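Local coordinates for protein macrolide 2'-phosphotransferase MphH (Brachybacterium faecium, PDB 5UXD) that probably transfers a phosphate group to the 2'-hydroxyl of macrolide antibiotics, and binds azithromycin, at residues L13-R27 and A38-L52. Residues are numbered along the deposited sequence; the frame is centred on the assembly and turned at random.
Sequences LAARHGLDLDGGTLR and AFARAHDGGDWVLRL. With ZIT (azithromycin), chain I.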
loop_
_atom_site.group_PDB
_atom_site.type_symbol
_atom_site.label_atom_id
_atom_site.label_comp_id
_atom_site.label_asym_id
_atom_site.label_seq_id
_atom_site.Cartn_x
_atom_site.Cartn_y
_atom_site.Cartn_z
ATOM N N LEU A 13 12.728 4.454 26.201
ATOM C CA LEU A 13 11.389 4.130 25.712
ATOM C C LEU A 13 11.270 2.647 25.384
ATOM O O LEU A 13 10.330 1.977 25.824
ATOM C CB LEU A 13 11.064 4.986 24.497
ATOM C CG LEU A 13 9.802 4.613 23.715
ATOM C CD1 LEU A 13 8.565 4.922 24.549
ATOM C CD2 LEU A 13 9.774 5.363 22.397
ATOM N N ALA A 14 12.229 2.110 24.628
ATOM C CA ALA A 14 12.244 0.678 24.354
ATOM C C ALA A 14 12.417 -0.134 25.635
ATOM O O ALA A 14 11.746 -1.155 25.824
ATOM C CB ALA A 14 13.356 0.349 23.358
ATOM N N ALA A 15 13.321 0.299 26.524
ATOM C CA ALA A 15 13.607 -0.465 27.732
ATOM C C ALA A 15 12.356 -0.632 28.584
ATOM O O ALA A 15 12.088 -1.724 29.095
ATOM C CB ALA A 15 14.709 0.225 28.541
ATOM N N ARG A 16 11.565 0.433 28.730
ATOM C CA ARG A 16 10.377 0.341 29.570
ATOM C C ARG A 16 9.303 -0.558 28.962
ATOM O O ARG A 16 8.355 -0.929 29.664
ATOM C CB ARG A 16 9.823 1.739 29.855
ATOM C CG ARG A 16 8.995 2.345 28.739
ATOM C CD ARG A 16 8.418 3.700 29.159
ATOM N NE ARG A 16 9.472 4.695 29.310
ATOM C CZ ARG A 16 9.575 5.809 28.587
ATOM N NH1 ARG A 16 8.671 6.099 27.659
ATOM N NH2 ARG A 16 10.586 6.641 28.800
ATOM N N HIS A 17 9.449 -0.951 27.697
ATOM C CA HIS A 17 8.550 -1.920 27.082
ATOM C C HIS A 17 9.196 -3.293 26.914
ATOM O O HIS A 17 8.682 -4.134 26.168
ATOM C CB HIS A 17 8.044 -1.365 25.754
ATOM C CG HIS A 17 7.120 -0.209 25.929
ATOM N ND1 HIS A 17 5.781 -0.371 26.210
ATOM C CD2 HIS A 17 7.348 1.125 25.922
ATOM C CE1 HIS A 17 5.214 0.817 26.337
ATOM N NE2 HIS A 17 6.145 1.743 26.174
ATOM N N GLY A 18 10.292 -3.545 27.622
ATOM C CA GLY A 18 10.942 -4.839 27.607
ATOM C C GLY A 18 11.932 -5.076 26.490
ATOM O O GLY A 18 12.390 -6.214 26.335
ATOM N N LEU A 19 12.292 -4.048 25.714
ATOM C CA LEU A 19 13.191 -4.210 24.571
ATOM C C LEU A 19 14.516 -3.501 24.856
ATOM O O LEU A 19 14.570 -2.269 24.931
ATOM C CB LEU A 19 12.522 -3.698 23.292
ATOM C CG LEU A 19 13.330 -3.833 22.010
ATOM C CD1 LEU A 19 13.576 -5.297 21.720
ATOM C CD2 LEU A 19 12.573 -3.167 20.843
ATOM N N ASP A 20 15.572 -4.300 25.000
ATOM C CA ASP A 20 16.898 -3.828 25.384
ATOM C C ASP A 20 17.747 -3.721 24.122
ATOM O O ASP A 20 18.084 -4.741 23.511
ATOM C CB ASP A 20 17.535 -4.776 26.399
ATOM C CG ASP A 20 16.707 -4.914 27.680
ATOM O OD1 ASP A 20 16.086 -3.914 28.105
ATOM O OD2 ASP A 20 16.696 -6.019 28.270
ATOM N N LEU A 21 18.087 -2.488 23.737
ATOM C CA LEU A 21 18.742 -2.199 22.468
ATOM C C LEU A 21 20.200 -1.783 22.650
ATOM O O LEU A 21 20.575 -1.151 23.641
ATOM C CB LEU A 21 17.997 -1.089 21.718
ATOM C CG LEU A 21 16.526 -1.329 21.370
ATOM C CD1 LEU A 21 15.892 -0.079 20.747
ATOM C CD2 LEU A 21 16.362 -2.535 20.457
ATOM N N ASP A 22 21.015 -2.133 21.662
ATOM C CA ASP A 22 22.399 -1.670 21.569
ATOM C C ASP A 22 22.368 -0.279 20.950
ATOM O O ASP A 22 22.150 -0.135 19.747
ATOM C CB ASP A 22 23.221 -2.645 20.735
ATOM C CG ASP A 22 24.661 -2.191 20.524
ATOM O OD1 ASP A 22 25.148 -1.258 21.213
ATOM O OD2 ASP A 22 25.331 -2.803 19.665
ATOM N N GLY A 23 22.564 0.751 21.782
ATOM C CA GLY A 23 22.446 2.122 21.311
ATOM C C GLY A 23 23.445 2.480 20.231
ATOM O O GLY A 23 23.184 3.359 19.405
ATOM N N GLY A 24 24.589 1.799 20.207
ATOM C CA GLY A 24 25.567 2.026 19.164
ATOM C C GLY A 24 25.045 1.756 17.770
ATOM O O GLY A 24 25.606 2.271 16.797
ATOM N N THR A 25 23.980 0.967 17.652
ATOM C CA THR A 25 23.405 0.604 16.371
ATOM C C THR A 25 22.172 1.422 16.020
ATOM O O THR A 25 21.585 1.194 14.958
ATOM C CB THR A 25 23.028 -0.885 16.359
ATOM O OG1 THR A 25 21.875 -1.088 17.188
ATOM C CG2 THR A 25 24.165 -1.735 16.870
ATOM N N LEU A 26 21.745 2.349 16.876
ATOM C CA LEU A 26 20.442 2.974 16.684
ATOM C C LEU A 26 20.521 4.065 15.625
ATOM O O LEU A 26 21.431 4.897 15.650
ATOM C CB LEU A 26 19.919 3.547 17.997
ATOM C CG LEU A 26 18.399 3.651 17.992
ATOM C CD1 LEU A 26 17.842 3.260 19.345
ATOM C CD2 LEU A 26 17.965 5.056 17.596
ATOM N N ARG A 27 19.576 4.039 14.681
ATOM C CA ARG A 27 19.437 5.049 13.644
ATOM C C ARG A 27 17.969 5.440 13.554
ATOM O O ARG A 27 17.088 4.685 13.964
ATOM C CB ARG A 27 19.930 4.538 12.278
ATOM C CG ARG A 27 21.417 4.212 12.230
ATOM C CD ARG A 27 21.858 3.791 10.828
ATOM N NE ARG A 27 22.847 4.711 10.263
ATOM C CZ ARG A 27 24.159 4.491 10.254
ATOM N NH1 ARG A 27 24.653 3.373 10.780
ATOM N NH2 ARG A 27 24.982 5.388 9.722
ATOM N N ALA A 38 12.647 4.248 14.130
ATOM C CA ALA A 38 14.012 3.929 14.523
ATOM C C ALA A 38 14.317 2.460 14.249
ATOM O O ALA A 38 13.437 1.597 14.314
ATOM C CB ALA A 38 14.269 4.244 16.010
ATOM N N PHE A 39 15.584 2.192 13.937
ATOM C CA PHE A 39 16.100 0.845 13.738
ATOM C C PHE A 39 17.258 0.615 14.695
ATOM O O PHE A 39 18.144 1.466 14.809
ATOM C CB PHE A 39 16.603 0.634 12.305
ATOM C CG PHE A 39 15.663 1.129 11.249
ATOM C CD1 PHE A 39 14.656 0.315 10.769
ATOM C CD2 PHE A 39 15.789 2.411 10.735
ATOM C CE1 PHE A 39 13.790 0.768 9.795
ATOM C CE2 PHE A 39 14.925 2.871 9.753
ATOM C CZ PHE A 39 13.926 2.052 9.285
ATOM N N ALA A 40 17.274 -0.542 15.359
ATOM C CA ALA A 40 18.397 -0.862 16.231
ATOM C C ALA A 40 18.521 -2.370 16.350
ATOM O O ALA A 40 17.577 -3.111 16.069
ATOM C CB ALA A 40 18.232 -0.242 17.631
ATOM N N ARG A 41 19.695 -2.809 16.784
ATOM C CA ARG A 41 19.905 -4.203 17.139
ATOM C C ARG A 41 19.645 -4.394 18.628
ATOM O O ARG A 41 20.044 -3.566 19.451
ATOM C CB ARG A 41 21.316 -4.653 16.773
ATOM C CG ARG A 41 21.510 -6.162 16.784
ATOM C CD ARG A 41 22.868 -6.565 16.217
ATOM N NE ARG A 41 23.411 -5.575 15.290
ATOM C CZ ARG A 41 23.341 -5.667 13.966
ATOM N NH1 ARG A 41 22.739 -6.705 13.392
ATOM N NH2 ARG A 41 23.873 -4.716 13.212
ATOM N N ALA A 42 18.958 -5.481 18.968
ATOM C CA ALA A 42 18.746 -5.793 20.372
ATOM C C ALA A 42 19.985 -6.473 20.954
ATOM O O ALA A 42 20.864 -6.951 20.233
ATOM C CB ALA A 42 17.506 -6.671 20.548
ATOM N N HIS A 43 20.059 -6.496 22.286
ATOM C CA HIS A 43 21.226 -7.051 22.961
ATOM C C HIS A 43 21.451 -8.518 22.614
ATOM O O HIS A 43 22.581 -9.003 22.731
ATOM C CB HIS A 43 21.098 -6.858 24.472
ATOM C CG HIS A 43 21.407 -5.463 24.922
ATOM N ND1 HIS A 43 21.285 -5.056 26.233
ATOM C CD2 HIS A 43 21.823 -4.377 24.228
ATOM C CE1 HIS A 43 21.617 -3.779 26.329
ATOM N NE2 HIS A 43 21.947 -3.344 25.126
ATOM N N ASP A 44 20.398 -9.231 22.219
ATOM C CA ASP A 44 20.549 -10.610 21.776
ATOM C C ASP A 44 20.841 -10.723 20.281
ATOM O O ASP A 44 20.833 -11.837 19.746
ATOM C CB ASP A 44 19.309 -11.436 22.147
ATOM C CG ASP A 44 18.056 -11.034 21.373
ATOM O OD1 ASP A 44 18.127 -10.234 20.411
ATOM O OD2 ASP A 44 16.972 -11.544 21.738
ATOM N N GLY A 45 21.077 -9.604 19.594
ATOM C CA GLY A 45 21.514 -9.612 18.215
ATOM C C GLY A 45 20.422 -9.405 17.180
ATOM O O GLY A 45 20.743 -9.146 16.011
ATOM N N GLY A 46 19.149 -9.509 17.561
ATOM C CA GLY A 46 18.085 -9.356 16.584
ATOM C C GLY A 46 17.893 -7.911 16.156
ATOM O O GLY A 46 18.056 -6.977 16.942
ATOM N N ASP A 47 17.538 -7.728 14.882
ATOM C CA ASP A 47 17.263 -6.405 14.334
ATOM C C ASP A 47 15.801 -6.028 14.544
ATOM O O ASP A 47 14.901 -6.847 14.340
ATOM C CB ASP A 47 17.592 -6.353 12.840
ATOM C CG ASP A 47 19.075 -6.490 12.565
ATOM O OD1 ASP A 47 19.438 -7.215 11.615
ATOM O OD2 ASP A 47 19.878 -5.872 13.295
ATOM N N TRP A 48 15.572 -4.766 14.917
ATOM C CA TRP A 48 14.253 -4.283 15.296
ATOM C C TRP A 48 13.918 -3.001 14.548
ATOM O O TRP A 48 14.805 -2.217 14.192
ATOM C CB TRP A 48 14.175 -4.032 16.816
ATOM C CG TRP A 48 13.984 -5.288 17.608
ATOM C CD1 TRP A 48 14.951 -6.151 18.029
ATOM C CD2 TRP A 48 12.730 -5.837 18.050
ATOM N NE1 TRP A 48 14.379 -7.201 18.710
ATOM C CE2 TRP A 48 13.019 -7.032 18.731
ATOM C CE3 TRP A 48 11.396 -5.431 17.923
ATOM C CZ2 TRP A 48 12.026 -7.822 19.307
ATOM C CZ3 TRP A 48 10.406 -6.214 18.495
ATOM C CH2 TRP A 48 10.729 -7.401 19.176
ATOM N N VAL A 49 12.624 -2.803 14.313
ATOM C CA VAL A 49 12.065 -1.546 13.830
ATOM C C VAL A 49 11.170 -0.974 14.923
ATOM O O VAL A 49 10.369 -1.698 15.530
ATOM C CB VAL A 49 11.264 -1.751 12.527
ATOM C CG1 VAL A 49 10.717 -0.417 12.008
ATOM C CG2 VAL A 49 12.130 -2.434 11.473
ATOM N N LEU A 50 11.306 0.325 15.173
ATOM C CA LEU A 50 10.486 1.023 16.151
ATOM C C LEU A 50 9.687 2.100 15.431
ATOM O O LEU A 50 10.243 2.861 14.635
ATOM C CB LEU A 50 11.349 1.634 17.260
ATOM C CG LEU A 50 11.963 0.622 18.231
ATOM C CD1 LEU A 50 13.217 -0.031 17.637
ATOM C CD2 LEU A 50 12.283 1.276 19.570
ATOM N N ARG A 51 8.379 2.143 15.691
ATOM C CA ARG A 51 7.506 3.176 15.141
ATOM C C ARG A 51 6.971 4.005 16.298
ATOM O O ARG A 51 6.338 3.459 17.208
ATOM C CB ARG A 51 6.351 2.578 14.331
ATOM C CG ARG A 51 6.792 1.666 13.208
ATOM C CD ARG A 51 5.575 1.018 12.545
ATOM N NE ARG A 51 4.803 1.970 11.753
ATOM C CZ ARG A 51 3.489 1.885 11.548
ATOM N NH1 ARG A 51 2.788 0.901 12.092
ATOM N NH2 ARG A 51 2.875 2.792 10.803
ATOM N N LEU A 52 7.240 5.312 16.272
ATOM C CA LEU A 52 6.824 6.192 17.360
ATOM C C LEU A 52 5.688 7.095 16.900
ATOM O O LEU A 52 5.917 7.993 16.076
ATOM C CB LEU A 52 8.004 7.030 17.852
ATOM C CG LEU A 52 9.001 6.302 18.763
ATOM C CD1 LEU A 52 9.863 5.307 17.994
ATOM C CD2 LEU A 52 9.863 7.328 19.455
HETATM C C1 ZIT I . 29.286 -6.681 16.850
HETATM C C2 ZIT I . 28.492 -7.894 16.251
HETATM C C3 ZIT I . 28.552 -9.123 17.147
HETATM C C4 ZIT I . 28.107 -8.928 18.637
HETATM C C5 ZIT I . 26.566 -8.957 18.853
HETATM C C6 ZIT I . 26.080 -8.051 19.966
HETATM C C7 ZIT I . 26.487 -8.559 21.370
HETATM C C8 ZIT I . 26.233 -7.484 22.475
HETATM C C9 ZIT I . 27.556 -6.765 22.856
HETATM N N10 ZIT I . 27.918 -5.682 21.807
HETATM C C11 ZIT I . 29.349 -5.599 21.612
HETATM C C12 ZIT I . 29.669 -5.197 20.165
HETATM C C13 ZIT I . 31.054 -5.631 19.680
HETATM C C14 ZIT I . 31.070 -5.715 18.156
HETATM C C15 ZIT I . 32.496 -5.698 17.642
HETATM C C16 ZIT I . 32.478 -5.803 16.084
HETATM C C17 ZIT I . 27.114 -7.427 15.909
HETATM C C18 ZIT I . 28.779 -10.023 19.429
HETATM C C19 ZIT I . 24.547 -7.985 19.900
HETATM C C20 ZIT I . 25.693 -8.141 23.655
HETATM C C21 ZIT I . 27.322 -4.395 22.194
HETATM C C22 ZIT I . 29.975 -4.640 22.602
HETATM C C23 ZIT I . 31.473 -6.979 20.299
HETATM O O1 ZIT I . 28.957 -5.539 16.589
HETATM O O6 ZIT I . 26.603 -6.751 19.759
HETATM O O12 ZIT I . 29.593 -3.799 20.025
HETATM O O13 ZIT I . 32.003 -4.622 20.041
HETATM O O14 ZIT I . 30.468 -6.942 17.736
HETATM C C1A ZIT I . 25.767 -11.061 17.997
HETATM C C2A ZIT I . 25.009 -12.282 18.455
HETATM C C3A ZIT I . 24.666 -13.152 17.303
HETATM C C4A ZIT I . 23.920 -12.415 16.263
HETATM C C5A ZIT I . 24.695 -11.170 15.820
HETATM C C6A ZIT I . 23.936 -10.375 14.845
HETATM C C7A ZIT I . 23.599 -15.261 16.812
HETATM C C8A ZIT I . 22.710 -13.944 18.545
HETATM O O1A ZIT I . 26.074 -10.267 19.123
HETATM O O2A ZIT I . 25.824 -13.032 19.367
HETATM N N3A ZIT I . 23.935 -14.333 17.850
HETATM O O5A ZIT I . 25.031 -10.305 16.970
HETATM C C1B ZIT I . 30.282 -10.374 15.993
HETATM C C2B ZIT I . 31.783 -10.515 15.879
HETATM C C3B ZIT I . 32.372 -11.696 16.608
HETATM C C4B ZIT I . 31.555 -12.935 16.463
HETATM C C5B ZIT I . 30.137 -12.673 16.900
HETATM C C6B ZIT I . 29.304 -13.931 16.831
HETATM C C7B ZIT I . 33.835 -11.938 16.049
HETATM C C8B ZIT I . 33.087 -10.227 18.395
HETATM O O1B ZIT I . 29.911 -9.652 17.142
HETATM O O3B ZIT I . 32.436 -11.425 18.021
HETATM O O4B ZIT I . 32.103 -14.008 17.256
HETATM O O5B ZIT I . 29.537 -11.676 16.000
#
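Thr25 OG1 accepts an almost straight hydrogen bond from Arg41 N (2.8 Å, 174° at the hydrogen) and donates its own proton to Asp22 O at 2.7 Å, in the carbonyl plane. This double use of the hydroxyl follows from chi1 of 72°, which holds OG1 between the backbone N and the carbonyl carbon, while CG2 lies at the edge of the Arg41 guanidinium. A single bond joins Asp22 N to Arg41 O, whereas Arg27 and Phe39 form a hydrogen-bonded antiparallel pair. His43 N reaches Asp20 O at 2.9 Å, and the imidazole of His43 lays one face over that same oxygen, offset toward the ring's rim.

Behind these polar links lies an apolar layer. Leu19 CD1 sits over the face of the Trp48 indole, 3.6 Å from the centroid of the five-membered ring, a CH-pi contact. Leu21 CD1 meets Ala40 CB at 3.9 Å; Leu13 and Leu52 meet tip to tip through their CD2 methyls (3.5 Å). Leu21 also touches Leu11, and Leu26 and Leu52 touch Leu10, so helix 7-16 packs against this antiparallel sheet of the kinase-like N-terminal lobe.

One azithromycin molecule lies at the 42-45 turn, with Asp22 OD2 near its C21; the pocket around Glu198, Tyr200, Phe231 and Tyr274 is a different one. With Thr25 both accepting and donating, the corner at 23-25 stays bonded to strand 35-42 where regular pairing is interrupted.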